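DNAation factor-related protein 4 (Drosophila melanogaster, PDB 5XPC) probably acts as a DNA endonuclease in apoptotic DNA fragmentation; this part is its CIDE domain, which forms higher-order assemblies. Local coordinates at residues Y12-N17 and T70-S75. Numbering follows the deposited sequence.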
loop_
_atom_site.group_PDB
_atom_site.type_symbol
_atom_site.label_atom_id
_atom_site.label_comp_id
_atom_site.label_asym_id
_atom_site.label_seq_id
_atom_site.Cartn_x
_atom_site.Cartn_y
_atom_site.Cartn_z
ATOM N N TYR B 12 -17.408 -1.433 -15.394
ATOM C CA TYR B 12 -16.765 -2.549 -14.701
ATOM C C TYR B 12 -16.758 -3.772 -15.611
ATOM O O TYR B 12 -17.517 -3.849 -16.581
ATOM C CB TYR B 12 -17.484 -2.897 -13.380
ATOM C CG TYR B 12 -17.616 -1.746 -12.390
ATOM C CD1 TYR B 12 -18.820 -1.064 -12.236
ATOM C CD2 TYR B 12 -16.537 -1.351 -11.599
ATOM C CE1 TYR B 12 -18.946 -0.012 -11.320
ATOM C CE2 TYR B 12 -16.657 -0.307 -10.679
ATOM C CZ TYR B 12 -17.859 0.358 -10.545
ATOM O OH TYR B 12 -17.969 1.397 -9.628
ATOM N N LYS B 13 -15.908 -4.750 -15.287
ATOM C CA LYS B 13 -15.842 -5.997 -16.040
ATOM C C LYS B 13 -16.180 -7.161 -15.119
ATOM O O LYS B 13 -15.685 -7.224 -13.986
ATOM C CB LYS B 13 -14.462 -6.198 -16.671
ATOM C CG LYS B 13 -14.140 -5.128 -17.716
ATOM C CD LYS B 13 -12.710 -5.235 -18.225
ATOM C CE LYS B 13 -12.387 -4.098 -19.183
ATOM N NZ LYS B 13 -11.031 -4.296 -19.768
ATOM N N VAL B 14 -17.026 -8.068 -15.607
ATOM C CA VAL B 14 -17.533 -9.197 -14.830
ATOM C C VAL B 14 -17.439 -10.460 -15.670
ATOM O O VAL B 14 -17.850 -10.475 -16.839
ATOM C CB VAL B 14 -18.989 -8.973 -14.375
ATOM C CG1 VAL B 14 -19.525 -10.205 -13.609
ATOM C CG2 VAL B 14 -19.093 -7.717 -13.515
ATOM N N THR B 15 -16.912 -11.524 -15.072
ATOM C CA THR B 15 -16.934 -12.835 -15.691
ATOM C C THR B 15 -17.233 -13.852 -14.599
ATOM O O THR B 15 -17.359 -13.509 -13.418
ATOM C CB THR B 15 -15.603 -13.103 -16.427
ATOM O OG1 THR B 15 -15.696 -14.303 -17.206
ATOM C CG2 THR B 15 -14.426 -13.181 -15.434
ATOM N N ASP B 16 -17.384 -15.108 -14.992
ATOM C CA ASP B 16 -17.613 -16.159 -14.017
ATOM C C ASP B 16 -16.285 -16.834 -13.684
ATOM O O ASP B 16 -15.222 -16.471 -14.199
ATOM C CB ASP B 16 -18.672 -17.155 -14.504
ATOM C CG ASP B 16 -18.351 -17.767 -15.860
ATOM O OD1 ASP B 16 -17.200 -17.670 -16.329
ATOM O OD2 ASP B 16 -19.269 -18.374 -16.455
ATOM N N ASN B 17 -16.341 -17.818 -12.789
ATOM C CA ASN B 17 -15.102 -18.405 -12.295
ATOM C C ASN B 17 -14.348 -19.145 -13.396
ATOM O O ASN B 17 -13.117 -19.264 -13.335
ATOM C CB ASN B 17 -15.393 -19.330 -11.117
ATOM C CG ASN B 17 -14.177 -19.543 -10.243
ATOM O OD1 ASN B 17 -13.363 -18.631 -10.057
ATOM N ND2 ASN B 17 -14.042 -20.746 -9.700
ATOM N N THR B 70 -12.200 -2.324 -13.172
ATOM C CA THR B 70 -11.788 -3.466 -12.359
ATOM C C THR B 70 -12.558 -4.717 -12.781
ATOM O O THR B 70 -13.740 -4.643 -13.120
ATOM C CB THR B 70 -12.026 -3.167 -10.871
ATOM O OG1 THR B 70 -11.126 -2.136 -10.432
ATOM C CG2 THR B 70 -11.808 -4.413 -9.998
ATOM N N LEU B 71 -11.875 -5.864 -12.779
ATOM C CA LEU B 71 -12.459 -7.146 -13.163
ATOM C C LEU B 71 -12.939 -7.915 -11.935
ATOM O O LEU B 71 -12.169 -8.132 -10.991
ATOM C CB LEU B 71 -11.444 -7.999 -13.928
ATOM C CG LEU B 71 -11.903 -9.438 -14.210
ATOM C CD1 LEU B 71 -13.172 -9.456 -15.071
ATOM C CD2 LEU B 71 -10.790 -10.255 -14.879
ATOM N N PHE B 72 -14.201 -8.358 -11.974
ATOM C CA PHE B 72 -14.824 -9.135 -10.911
ATOM C C PHE B 72 -15.203 -10.522 -11.412
ATOM O O PHE B 72 -15.559 -10.699 -12.581
ATOM C CB PHE B 72 -16.090 -8.441 -10.367
ATOM C CG PHE B 72 -15.852 -7.035 -9.889
ATOM C CD1 PHE B 72 -15.224 -6.804 -8.679
ATOM C CD2 PHE B 72 -16.264 -5.949 -10.647
ATOM C CE1 PHE B 72 -14.985 -5.499 -8.235
ATOM C CE2 PHE B 72 -16.031 -4.649 -10.211
ATOM C CZ PHE B 72 -15.395 -4.429 -9.001
ATOM N N ILE B 73 -15.118 -11.503 -10.510
ATOM C CA ILE B 73 -15.763 -12.802 -10.671
ATOM C C ILE B 73 -17.093 -12.755 -9.935
ATOM O O ILE B 73 -17.137 -12.409 -8.744
ATOM C CB ILE B 73 -14.893 -13.940 -10.110
ATOM C CG1 ILE B 73 -13.462 -13.849 -10.649
ATOM C CG2 ILE B 73 -15.553 -15.305 -10.389
ATOM C CD1 ILE B 73 -13.378 -13.987 -12.138
ATOM N N VAL B 74 -18.181 -13.106 -10.619
ATOM C CA VAL B 74 -19.469 -13.267 -9.951
ATOM C C VAL B 74 -19.649 -14.742 -9.619
ATOM O O VAL B 74 -19.391 -15.617 -10.458
ATOM C CB VAL B 74 -20.635 -12.724 -10.797
ATOM C CG1 VAL B 74 -20.749 -13.448 -12.142
ATOM C CG2 VAL B 74 -21.951 -12.806 -9.998
ATOM N N SER B 75 -20.064 -15.021 -8.387
ATOM C CA SER B 75 -20.160 -16.394 -7.908
ATOM C C SER B 75 -21.138 -16.436 -6.746
ATOM O O SER B 75 -21.603 -15.403 -6.261
ATOM C CB SER B 75 -18.788 -16.918 -7.480
ATOM O OG SER B 75 -18.857 -18.269 -7.086
HETATM O O HOH W 1 -18.838 -18.350 -11.209
#
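Four backbone hydrogen bonds join segments 12-17 and 70-75, whose strands run parallel, with Lys13 and Thr15 of the first strand each bonding through both N and O. Lys13 N donates to Thr70 O from above the carbonyl plane, whereas Phe72 N lies in the plane of the Lys13 carbonyl, 2.7 Å from Lys13 O, the shortest of the four. The next two, Thr15 N to Phe72 O (3.0 Å) and Val74 N to Thr15 O (2.9 Å), run nearly along the C=O axes. Beyond Thr15 the chains part, and a water spans the gap, accepting from Asn17 N and donating to Val74 O.

Apolar packing differs on the two faces. On the one bearing Val14 and Phe72, the Phe72 ring lies alongside Tyr12, both with CG anti to the carbonyl carbon; CE2 of Phe72 comes 3.6 Å from CD2 of Tyr12, and the ring planes are inclined at 55°. CG1 of Val14, anti to its backbone N, reaches CG1 of Val74 at 3.8 Å. Leu33 of helix 30-40 and Leu63 of helix 60-65 also touch Phe72, so an alanine here would remove the ring beside Tyr12 and would probably loosen the packing between the sheet and the two helices. On the other face, the Thr15 methyl CG2 sits 3.6 Å from Ile73 CD1 and 3.9 Å from Leu71 CD1, while Thr15 OG1 bonds to Arg21 O.

The extended Lys13 chain leaves this face, and its NZ forms a salt bridge with Asp53 of a second subunit, linking the strand pair to the assembly. N-terminal strand 10-15 lies parallel beside 71-75 at the centre of a mixed sheet, between antiparallel 22-27 and 47-50, as in the ubiquitin-like (beta-grasp) fold of CIDE-N domains.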